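Local coordinates for cellulose hydrolase (Bacillus licheniformis, PDB 4YZT), which hydrolyses internal beta-1,4-glucosidic bonds of cellulose as a three-module endoglucanase of glycoside hydrolase family 5, and here holds a bound cellotetraose, at residues Asp491-Glu496 / Glu505-Tyr510; Tyr286-Val291 / Val334-Ile339; Glu177-Ile182 / Pro213-Ile218; Val100-Leu105 / Lys149-Arg154. All coordinates share one frame; numbering follows the deposited sequence.

Contact 1 (Asp491-Glu496 / Glu505-Tyr510); sequences DEDFYE and ERVLKY
Arg506, Asp493 and Val507 bury the most surface here, and the first two are joined by a salt bridge. Arg506 reaches across with an extended chain, CG anti to its backbone N (chi1 164°), which carries NE to 2.9 Å from Asp493 OD1. The oxygen sits at the guanidinium edge, 7° out of its plane, and the carboxylate is nearly coplanar with the guanidinium; the bond is nevertheless bent, with 141° at the hydrogen. Asp493 OD2, the other oxygen, accepts from Asn489 N and from water 1, 2.7 Å off. That water also donates to Glu492 OE1 and accepts from Arg506 NH1 at 2.8 Å, so it links three side chains. Glu492 OE1, which Asn489 ND2 also holds, lies 4.1 Å from Arg506 NH1 but well out of the guanidinium plane, a charge attraction without a direct bond. Beside the salt bridge, Val507 CG2 packs 3.7 Å from Asp493 CB. Tyr510 CE2 lies over one guanidinium face, toward its rim. The contact ties the turn before strand 494-497, an outermost strand of its antiparallel sheet, to helix 505-510, which follows the adjacent strand 500-503; Phe494 packs on strand 462-470 of another sheet.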
# COMPACT_ATOMS: atom_id res chain seq x y z
N ASP A 491 9.44 -9.24 5.48
CA ASP A 491 8.65 -10.29 4.84
C ASP A 491 9.56 -11.27 4.08
O ASP A 491 9.51 -12.46 4.35
CB ASP A 491 7.58 -9.71 3.90
CG ASP A 491 6.36 -10.61 3.77
OD1 ASP A 491 6.03 -11.36 4.71
OD2 ASP A 491 5.71 -10.56 2.70
N GLU A 492 10.39 -10.80 3.15
CA GLU A 492 11.23 -11.76 2.42
C GLU A 492 12.35 -12.29 3.32
O GLU A 492 12.76 -13.44 3.15
CB GLU A 492 11.79 -11.15 1.13
CG GLU A 492 12.86 -10.12 1.31
CD GLU A 492 13.27 -9.47 -0.02
OE1 GLU A 492 14.37 -8.88 -0.07
OE2 GLU A 492 12.50 -9.54 -1.00
N ASP A 493 12.80 -11.50 4.29
CA ASP A 493 13.87 -11.92 5.20
C ASP A 493 13.42 -12.18 6.63
O ASP A 493 14.02 -12.99 7.33
CB ASP A 493 14.98 -10.87 5.24
CG ASP A 493 15.68 -10.69 3.91
OD1 ASP A 493 15.74 -11.67 3.14
OD2 ASP A 493 16.20 -9.58 3.67
N PHE A 494 12.39 -11.46 7.10
CA PHE A 494 11.99 -11.61 8.50
C PHE A 494 10.54 -11.26 8.73
O PHE A 494 9.92 -10.56 7.93
CB PHE A 494 12.87 -10.75 9.43
CG PHE A 494 12.71 -9.25 9.23
CD1 PHE A 494 11.65 -8.56 9.83
CD2 PHE A 494 13.61 -8.54 8.46
CE1 PHE A 494 11.50 -7.19 9.65
CE2 PHE A 494 13.47 -7.16 8.27
CZ PHE A 494 12.41 -6.49 8.88
N TYR A 495 10.00 -11.73 9.84
CA TYR A 495 8.67 -11.30 10.26
C TYR A 495 8.44 -11.60 11.73
O TYR A 495 9.20 -12.35 12.36
CB TYR A 495 7.57 -11.96 9.41
CG TYR A 495 7.56 -13.48 9.39
CD1 TYR A 495 8.43 -14.20 8.57
CD2 TYR A 495 6.67 -14.20 10.18
CE1 TYR A 495 8.41 -15.60 8.55
CE2 TYR A 495 6.64 -15.60 10.17
CZ TYR A 495 7.51 -16.29 9.35
OH TYR A 495 7.48 -17.68 9.33
N GLU A 496 7.40 -10.96 12.27
CA GLU A 496 6.86 -11.27 13.58
C GLU A 496 5.50 -11.95 13.40
O GLU A 496 4.70 -11.52 12.57
CB GLU A 496 6.72 -10.00 14.43
CG GLU A 496 6.03 -10.23 15.78
CD GLU A 496 5.74 -8.95 16.56
OE1 GLU A 496 5.04 -9.04 17.60
OE2 GLU A 496 6.21 -7.85 16.16
N GLU A 505 13.73 -18.70 5.72
CA GLU A 505 14.62 -19.71 5.15
C GLU A 505 15.67 -19.09 4.22
O GLU A 505 16.84 -19.46 4.25
CB GLU A 505 13.80 -20.75 4.38
CG GLU A 505 14.62 -21.94 3.95
CD GLU A 505 13.90 -22.80 2.94
OE1 GLU A 505 13.73 -22.36 1.78
OE2 GLU A 505 13.48 -23.91 3.33
N ARG A 506 15.22 -18.15 3.40
CA ARG A 506 16.10 -17.38 2.51
C ARG A 506 17.38 -16.91 3.19
O ARG A 506 18.48 -17.05 2.65
CB ARG A 506 15.33 -16.18 1.95
CG ARG A 506 16.19 -15.10 1.32
CD ARG A 506 15.31 -13.96 0.81
NE ARG A 506 16.09 -12.76 0.49
CZ ARG A 506 16.77 -12.58 -0.63
NH1 ARG A 506 17.45 -11.46 -0.82
NH2 ARG A 506 16.78 -13.51 -1.58
N VAL A 507 17.23 -16.33 4.39
CA VAL A 507 18.37 -15.80 5.11
C VAL A 507 19.28 -16.92 5.60
O VAL A 507 20.51 -16.83 5.51
CB VAL A 507 17.93 -14.95 6.33
CG1 VAL A 507 19.10 -14.65 7.25
CG2 VAL A 507 17.25 -13.67 5.85
N LEU A 508 18.66 -17.98 6.10
CA LEU A 508 19.40 -19.12 6.64
C LEU A 508 20.32 -19.72 5.57
O LEU A 508 21.45 -20.13 5.86
CB LEU A 508 18.43 -20.18 7.16
CG LEU A 508 17.43 -19.71 8.21
CD1 LEU A 508 16.61 -20.88 8.73
CD2 LEU A 508 18.10 -18.94 9.37
N LYS A 509 19.83 -19.75 4.34
CA LYS A 509 20.57 -20.35 3.22
C LYS A 509 21.80 -19.53 2.83
O LYS A 509 22.71 -20.04 2.18
CB LYS A 509 19.64 -20.53 2.01
CG LYS A 509 18.69 -21.72 2.13
CD LYS A 509 17.67 -21.72 1.00
N TYR A 510 21.85 -18.25 3.22
CA TYR A 510 23.02 -17.43 2.92
C TYR A 510 24.11 -17.56 3.98
O TYR A 510 25.24 -17.11 3.76
CB TYR A 510 22.62 -15.96 2.75
CG TYR A 510 22.10 -15.64 1.37
CD1 TYR A 510 22.96 -15.52 0.30
CD2 TYR A 510 20.73 -15.46 1.14
CE1 TYR A 510 22.50 -15.24 -0.98
CE2 TYR A 510 20.26 -15.17 -0.13
CZ TYR A 510 21.15 -15.07 -1.19
OH TYR A 510 20.71 -14.79 -2.46
O HOH W 1 16.80 -9.44 1.07

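Contact 2 (Tyr286-Val291 / Val334-Ile339)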
# COMPACT_ATOMS: atom_id res chain seq x y z
N TYR A 286 2.64 9.75 5.73
CA TYR A 286 2.87 9.40 4.33
C TYR A 286 1.56 9.42 3.55
O TYR A 286 1.46 10.03 2.47
CB TYR A 286 3.54 8.02 4.24
CG TYR A 286 3.89 7.62 2.82
CD1 TYR A 286 2.98 6.94 2.02
CD2 TYR A 286 5.13 7.93 2.27
CE1 TYR A 286 3.29 6.59 0.72
CE2 TYR A 286 5.44 7.57 0.98
CZ TYR A 286 4.52 6.91 0.21
OH TYR A 286 4.83 6.55 -1.09
N HIS A 287 0.53 8.77 4.08
CA HIS A 287 -0.73 8.70 3.35
C HIS A 287 -1.39 10.08 3.24
O HIS A 287 -1.84 10.46 2.15
CB HIS A 287 -1.67 7.69 4.00
CG HIS A 287 -1.33 6.27 3.67
ND1 HIS A 287 -0.33 5.57 4.32
CD2 HIS A 287 -1.84 5.42 2.75
CE1 HIS A 287 -0.26 4.35 3.82
NE2 HIS A 287 -1.16 4.23 2.86
N ASP A 288 -1.43 10.84 4.33
CA ASP A 288 -2.03 12.17 4.27
C ASP A 288 -1.29 13.07 3.29
O ASP A 288 -1.91 13.79 2.51
CB ASP A 288 -2.06 12.84 5.64
CG ASP A 288 -2.65 14.23 5.59
OD1 ASP A 288 -3.89 14.36 5.46
OD2 ASP A 288 -1.87 15.21 5.65
N THR A 289 0.03 13.01 3.32
CA THR A 289 0.84 13.88 2.48
C THR A 289 0.66 13.51 1.02
O THR A 289 0.40 14.39 0.19
CB THR A 289 2.34 13.79 2.84
OG1 THR A 289 2.51 14.16 4.22
CG2 THR A 289 3.16 14.73 1.97
N PHE A 290 0.77 12.22 0.70
CA PHE A 290 0.63 11.82 -0.70
C PHE A 290 -0.78 12.06 -1.24
O PHE A 290 -0.93 12.56 -2.35
CB PHE A 290 0.99 10.35 -0.92
CG PHE A 290 0.93 9.97 -2.36
CD1 PHE A 290 1.92 10.40 -3.24
CD2 PHE A 290 -0.14 9.23 -2.86
CE1 PHE A 290 1.85 10.09 -4.58
CE2 PHE A 290 -0.21 8.91 -4.21
CZ PHE A 290 0.79 9.33 -5.07
N VAL A 291 -1.80 11.70 -0.48
CA VAL A 291 -3.15 11.86 -1.01
C VAL A 291 -3.50 13.34 -1.18
O VAL A 291 -4.14 13.71 -2.17
CB VAL A 291 -4.20 11.14 -0.13
CG1 VAL A 291 -5.63 11.38 -0.67
CG2 VAL A 291 -3.89 9.66 -0.11
N VAL A 334 -9.73 17.27 2.16
CA VAL A 334 -9.80 17.73 3.55
C VAL A 334 -8.52 17.34 4.29
O VAL A 334 -8.22 16.17 4.44
CB VAL A 334 -11.02 17.15 4.27
CG1 VAL A 334 -11.11 17.66 5.70
CG2 VAL A 334 -12.30 17.48 3.49
N PRO A 335 -7.73 18.33 4.71
CA PRO A 335 -6.50 18.03 5.45
C PRO A 335 -6.76 17.40 6.82
O PRO A 335 -7.75 17.72 7.49
CB PRO A 335 -5.84 19.40 5.61
CG PRO A 335 -6.38 20.20 4.44
CD PRO A 335 -7.80 19.74 4.30
N ASN A 336 -5.85 16.51 7.22
CA ASN A 336 -5.92 15.82 8.50
C ASN A 336 -4.80 16.24 9.43
O ASN A 336 -3.64 16.33 9.01
CB ASN A 336 -5.85 14.30 8.29
CG ASN A 336 -6.88 13.80 7.31
OD1 ASN A 336 -8.05 13.65 7.64
ND2 ASN A 336 -6.44 13.52 6.08
N ALA A 337 -5.14 16.49 10.69
CA ALA A 337 -4.13 16.75 11.70
C ALA A 337 -3.36 15.46 12.00
O ALA A 337 -3.92 14.36 11.97
CB ALA A 337 -4.78 17.32 12.96
N ILE A 338 -2.06 15.59 12.26
CA ILE A 338 -1.22 14.44 12.56
C ILE A 338 -0.52 14.65 13.91
O ILE A 338 0.16 15.67 14.11
CB ILE A 338 -0.16 14.20 11.45
CG1 ILE A 338 -0.82 14.11 10.07
CG2 ILE A 338 0.64 12.95 11.75
CD1 ILE A 338 -1.70 12.87 9.86
N ILE A 339 -0.71 13.72 14.85
CA ILE A 339 -0.05 13.79 16.15
C ILE A 339 1.28 13.02 16.19
O ILE A 339 1.47 12.05 15.45
CB ILE A 339 -0.95 13.24 17.30
CG1 ILE A 339 -1.17 11.74 17.15
CG2 ILE A 339 -2.27 14.01 17.35
CD1 ILE A 339 -1.89 11.10 18.33
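Asp288 OD1 is the point on which this contact turns, for it takes two N-H groups of Asn336. The side-chain bond is short and fairly straight: Asn336 ND2 lies 2.8 Å from Asp288 OD1 with 164° at the hydrogen, approaching the anti side of that oxygen, 18° out of the carboxylate plane. The amide and carboxylate planes stand 75° apart. The backbone bond from Asn336 N to Asp288 OD1 is weak, at 3.4 Å. Asp288 CG lies anti to its backbone N, which swings the carboxylate off the helix toward the linking chain, while OD2 forms a salt bridge with Arg292 one turn on. Away from this tight polar centre the packing is looser: Ile338 CD1 stands 4.2 Å from Asp288 CB, and the partly exposed Pro335 adds little, its C 4.4 Å from Asp288 OD1. With an alanine here, both N-H groups of Asn336 would probably lose this acceptor and Arg292 would lose this salt bridge. Asn336 OD1, for its part, accepts from Ala422 N. The contact joins helix 280-296 of the barrel to the chain entering strand 338-347 of the next module, with helix 321-330 against Asp288 and Asn336 through Ile326 and Gln329.

Contact 3 (Glu177-Ile182 / Pro213-Ile218)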
# COMPACT_ATOMS: atom_id res chain seq x y z
N GLU A 177 -3.27 0.50 -30.78
CA GLU A 177 -3.96 -0.61 -31.42
C GLU A 177 -5.09 -1.14 -30.56
O GLU A 177 -6.17 -1.44 -31.07
CB GLU A 177 -2.99 -1.73 -31.76
CG GLU A 177 -2.00 -1.36 -32.86
CD GLU A 177 -2.68 -1.22 -34.20
OE1 GLU A 177 -3.25 -2.23 -34.68
OE2 GLU A 177 -2.64 -0.11 -34.79
N MET A 178 -4.85 -1.26 -29.26
CA MET A 178 -5.88 -1.73 -28.35
C MET A 178 -6.99 -0.69 -28.22
O MET A 178 -8.17 -1.03 -28.19
CB MET A 178 -5.29 -2.06 -26.97
CG MET A 178 -4.28 -3.21 -27.00
SD MET A 178 -4.90 -4.68 -27.84
CE MET A 178 -3.86 -4.71 -29.29
N LEU A 179 -6.62 0.59 -28.16
CA LEU A 179 -7.62 1.65 -28.12
C LEU A 179 -8.49 1.64 -29.39
O LEU A 179 -9.71 1.79 -29.31
CB LEU A 179 -6.96 3.01 -27.93
CG LEU A 179 -7.91 4.21 -27.93
CD1 LEU A 179 -8.80 4.19 -26.69
CD2 LEU A 179 -7.14 5.51 -28.03
N ASN A 180 -7.87 1.44 -30.55
CA ASN A 180 -8.62 1.38 -31.82
C ASN A 180 -9.60 0.22 -31.84
O ASN A 180 -10.74 0.35 -32.30
CB ASN A 180 -7.67 1.28 -33.02
CG ASN A 180 -6.99 2.61 -33.34
OD1 ASN A 180 -7.41 3.66 -32.86
ND2 ASN A 180 -5.94 2.57 -34.16
N ILE A 181 -9.16 -0.92 -31.32
CA ILE A 181 -10.05 -2.07 -31.19
C ILE A 181 -11.26 -1.74 -30.30
O ILE A 181 -12.40 -2.03 -30.65
CB ILE A 181 -9.28 -3.28 -30.64
CG1 ILE A 181 -8.50 -3.94 -31.77
CG2 ILE A 181 -10.23 -4.27 -29.96
CD1 ILE A 181 -7.40 -4.81 -31.29
N ILE A 182 -11.00 -1.12 -29.16
CA ILE A 182 -12.08 -0.73 -28.25
C ILE A 182 -13.05 0.26 -28.93
O ILE A 182 -14.27 0.06 -28.93
CB ILE A 182 -11.51 -0.12 -26.95
CG1 ILE A 182 -10.86 -1.22 -26.12
CG2 ILE A 182 -12.61 0.57 -26.15
CD1 ILE A 182 -9.97 -0.76 -24.96
N PRO A 213 -2.21 8.66 -27.17
CA PRO A 213 -2.95 8.36 -28.40
C PRO A 213 -3.81 9.55 -28.81
O PRO A 213 -4.19 10.37 -27.95
CB PRO A 213 -3.83 7.16 -28.01
CG PRO A 213 -3.19 6.58 -26.78
CD PRO A 213 -2.49 7.70 -26.08
N ASP A 214 -4.10 9.66 -30.10
CA ASP A 214 -4.94 10.73 -30.61
C ASP A 214 -6.41 10.43 -30.37
O ASP A 214 -7.10 9.90 -31.23
CB ASP A 214 -4.67 10.93 -32.11
CG ASP A 214 -5.28 12.21 -32.64
OD1 ASP A 214 -5.55 13.12 -31.83
OD2 ASP A 214 -5.47 12.30 -33.88
N ASP A 215 -6.88 10.77 -29.17
CA ASP A 215 -8.19 10.37 -28.70
C ASP A 215 -8.55 11.31 -27.57
O ASP A 215 -7.73 11.56 -26.70
CB ASP A 215 -8.17 8.91 -28.23
CG ASP A 215 -9.53 8.37 -27.84
OD1 ASP A 215 -10.10 8.84 -26.82
OD2 ASP A 215 -10.02 7.45 -28.53
N ASP A 216 -9.76 11.86 -27.58
CA ASP A 216 -10.09 12.85 -26.56
C ASP A 216 -10.90 12.27 -25.39
O ASP A 216 -11.47 13.03 -24.61
CB ASP A 216 -10.83 14.05 -27.18
CG ASP A 216 -12.05 13.64 -27.95
OD1 ASP A 216 -12.55 14.46 -28.75
OD2 ASP A 216 -12.52 12.49 -27.77
N ARG A 217 -10.94 10.95 -25.28
CA ARG A 217 -11.52 10.30 -24.10
C ARG A 217 -10.53 9.29 -23.47
O ARG A 217 -10.85 8.12 -23.26
CB ARG A 217 -12.84 9.60 -24.45
CG ARG A 217 -13.91 10.55 -25.04
CD ARG A 217 -14.66 11.31 -23.95
NE ARG A 217 -15.48 10.43 -23.13
CZ ARG A 217 -16.04 10.78 -21.97
NH1 ARG A 217 -16.77 9.92 -21.29
NH2 ARG A 217 -15.86 12.01 -21.49
N ILE A 218 -9.32 9.76 -23.19
CA ILE A 218 -8.34 8.91 -22.51
C ILE A 218 -7.97 9.50 -21.16
O ILE A 218 -8.15 10.68 -20.93
CB ILE A 218 -7.04 8.71 -23.32
CG1 ILE A 218 -6.41 10.04 -23.71
CG2 ILE A 218 -7.30 7.85 -24.57
CD1 ILE A 218 -5.03 9.88 -24.36
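Leu179 meets the loop almost wholly through one methyl, CD2, which touches Pro213, Asp215 and Ile218. Pro213 CB lies 3.7 Å from Leu179 CD2, an apolar contact with the ring's beta carbon. The closest approach is to Asp215: Leu179 CD2 stands 3.5 Å from Asp215 OD2 and 3.6 Å from Asp215 CB, so the methyl rests alongside the aspartate from its beta carbon to one oxygen. Ile218 CG2, at 4.2 Å from Leu179 CD2, completes the set more loosely. No hydrogen bond passes between 177-182 and 213-218, and the evidence is of van der Waals packing. Leu179 CG is anti to the backbone N (chi1 178°), a setting that extends the isobutyl group from the helix toward the loop.

The second shell fixes the aspartate. Asp215 OD1 accepts from Arg217 N at 2.7 Å, with 156° at the hydrogen and the donor nearly along the C-O axis, closing an Asx turn; OD2, the oxygen beside Leu179, is in a salt bridge with Arg183 NE, one turn further along the same helix as Leu179. Each carboxylate oxygen therefore has a polar partner, although Leu179 presents only hydrocarbon to OD2. Just before, Asp214 centres an inverse gamma turn, which with the Asx turn shapes the loop. Further out, Arg217 pairs by its backbone with Val194.

Helix 168-184 is thus packed on the loop leading into strand 218-224, with strand 194-196 touching both, at Val194 and Val196. This is helix-to-loop packing on the outer layer of the eight-stranded (beta/alpha) barrel, the TIM-barrel fold of the family 5 catalytic module.

Contact 4 (Val100-Leu105 / Lys149-Arg154)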
# COMPACT_ATOMS: atom_id res chain seq x y z
N VAL A 100 -18.67 -9.73 -10.80
CA VAL A 100 -17.96 -8.89 -9.84
C VAL A 100 -17.98 -7.44 -10.29
O VAL A 100 -18.19 -6.54 -9.49
CB VAL A 100 -16.49 -9.38 -9.63
CG1 VAL A 100 -15.69 -8.37 -8.82
CG2 VAL A 100 -16.48 -10.73 -8.95
N THR A 101 -17.82 -7.20 -11.59
CA THR A 101 -17.84 -5.82 -12.09
C THR A 101 -19.22 -5.20 -11.84
O THR A 101 -19.31 -4.04 -11.43
CB THR A 101 -17.48 -5.74 -13.59
OG1 THR A 101 -16.17 -6.28 -13.80
CG2 THR A 101 -17.45 -4.29 -14.04
N ASP A 102 -20.28 -5.97 -12.08
CA ASP A 102 -21.65 -5.47 -11.88
C ASP A 102 -21.91 -5.13 -10.41
O ASP A 102 -22.53 -4.10 -10.11
CB ASP A 102 -22.68 -6.49 -12.36
CG ASP A 102 -22.93 -6.42 -13.86
OD1 ASP A 102 -22.53 -5.41 -14.49
OD2 ASP A 102 -23.53 -7.36 -14.41
N TRP A 103 -21.45 -5.98 -9.50
CA TRP A 103 -21.57 -5.70 -8.07
C TRP A 103 -21.02 -4.33 -7.70
O TRP A 103 -21.64 -3.57 -6.94
CB TRP A 103 -20.86 -6.79 -7.25
CG TRP A 103 -21.64 -8.07 -7.14
CD1 TRP A 103 -22.98 -8.25 -7.40
CD2 TRP A 103 -21.13 -9.35 -6.75
NE1 TRP A 103 -23.32 -9.57 -7.18
CE2 TRP A 103 -22.20 -10.26 -6.80
CE3 TRP A 103 -19.86 -9.81 -6.38
CZ2 TRP A 103 -22.05 -11.61 -6.47
CZ3 TRP A 103 -19.71 -11.14 -6.06
CH2 TRP A 103 -20.80 -12.03 -6.11
N ALA A 104 -19.85 -3.99 -8.26
CA ALA A 104 -19.24 -2.70 -7.97
C ALA A 104 -20.07 -1.59 -8.61
O ALA A 104 -20.37 -0.58 -7.98
CB ALA A 104 -17.79 -2.67 -8.48
N LEU A 105 -20.44 -1.79 -9.87
CA LEU A 105 -21.17 -0.74 -10.58
C LEU A 105 -22.53 -0.46 -9.93
O LEU A 105 -22.99 0.68 -9.89
CB LEU A 105 -21.38 -1.11 -12.04
CG LEU A 105 -20.15 -1.02 -12.93
CD1 LEU A 105 -20.46 -1.66 -14.28
CD2 LEU A 105 -19.73 0.43 -13.11
N LYS A 149 -19.38 -3.64 -23.43
CA LYS A 149 -19.71 -2.51 -24.31
C LYS A 149 -20.86 -1.61 -23.81
O LYS A 149 -20.81 -0.38 -23.96
CB LYS A 149 -20.05 -3.05 -25.70
CG LYS A 149 -20.58 -2.00 -26.67
CD LYS A 149 -20.81 -2.58 -28.07
CE LYS A 149 -21.46 -1.54 -28.97
NZ LYS A 149 -21.64 -2.02 -30.38
N ASN A 150 -21.88 -2.23 -23.22
CA ASN A 150 -23.11 -1.53 -22.89
C ASN A 150 -23.23 -1.10 -21.44
O ASN A 150 -24.29 -0.59 -21.02
CB ASN A 150 -24.29 -2.43 -23.25
CG ASN A 150 -24.34 -2.70 -24.73
OD1 ASN A 150 -24.20 -1.78 -25.54
ND2 ASN A 150 -24.50 -3.97 -25.10
N LYS A 151 -22.16 -1.31 -20.68
CA LYS A 151 -22.10 -0.88 -19.29
C LYS A 151 -22.06 0.64 -19.18
O LYS A 151 -21.60 1.32 -20.11
CB LYS A 151 -20.89 -1.49 -18.59
CG LYS A 151 -20.86 -3.02 -18.63
CD LYS A 151 -22.06 -3.63 -17.87
CE LYS A 151 -22.01 -5.17 -17.95
NZ LYS A 151 -23.16 -5.84 -17.26
N SER A 152 -22.50 1.18 -18.06
CA SER A 152 -22.55 2.63 -17.92
C SER A 152 -21.15 3.25 -18.00
O SER A 152 -20.12 2.54 -17.90
CB SER A 152 -23.22 3.03 -16.61
OG SER A 152 -22.27 3.38 -15.60
N GLU A 153 -21.13 4.56 -18.18
CA GLU A 153 -19.90 5.33 -18.35
C GLU A 153 -19.05 5.37 -17.07
O GLU A 153 -17.93 5.91 -17.09
CB GLU A 153 -20.24 6.76 -18.79
CG GLU A 153 -21.03 7.54 -17.73
CD GLU A 153 -21.67 8.83 -18.26
OE1 GLU A 153 -20.94 9.76 -18.66
OE2 GLU A 153 -22.92 8.90 -18.26
N ARG A 154 -19.57 4.83 -15.97
CA ARG A 154 -18.78 4.73 -14.75
C ARG A 154 -17.80 3.56 -14.82
O ARG A 154 -16.96 3.40 -13.94
CB ARG A 154 -19.68 4.59 -13.51
CG ARG A 154 -20.49 5.86 -13.24
CD ARG A 154 -21.10 5.94 -11.85
NE ARG A 154 -21.76 7.24 -11.70
CZ ARG A 154 -21.95 7.89 -10.55
NH1 ARG A 154 -21.55 7.38 -9.39
NH2 ARG A 154 -22.56 9.07 -10.58
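A surface contact of mixed character, part salt bridge and part apolar packing, joins the last turns of helix 91-105 to the loop between helix 130-147 and strand 155-158 in the (beta/alpha) barrel. Its polar half centres on Lys151 NZ, shared between Asp102 and Glu98 OE2, the latter its strongest partner. Lys151 NZ lies 2.9 Å from Asp102 OD1, on the syn lone pair of that oxygen, and 3.3 Å from Asp102 OD2 in a second, weak bond; the ammonium therefore faces the carboxylate unevenly, favouring OD1. The two side chains meet at about a right angle. The lysine chain bends at chi2 (-63°) and then runs straight, which brings its end to the helix that carries both acids. Lys151 O is held by Arg192 NH2. The apolar half is Leu105: its CD1 is 4.3 Å from Lys151 CB, and its CD2 is 4.2 Å from Arg154 CB and 4.1 Å from Arg154 C. The loop is shaped there by an ST turn, Ser152 OG accepting from Arg154 N at 3.1 Å, while the guanidinium of Arg154 leads off to Glu108 O. An asparagine in place of Asp102 would probably weaken the hold on NZ, leaving Lys151 to rely on Glu98. Two carboxylates one helical turn apart around one ammonium imply a charge cluster in which the lysine would be expected to stay protonated.

Only contact 2 is properly buried; contacts 1 and 3 are partly so, and contact 4 lies at the surface. Contacts 3 and 4 both fasten a helix of the catalytic barrel to a loop leading into a barrel strand, and their nearest atoms are about 5 Å apart, yet one rests on a leucine methyl and the other on a lysine between carboxylates. Contact 2 leaves the barrel to bind the chain entering the next module, with a carboxylate gripping N-H groups. Contact 1, its centre about 33 Å from that of contact 2, belongs to the C-terminal part and adds a bridging water to its salt bridge.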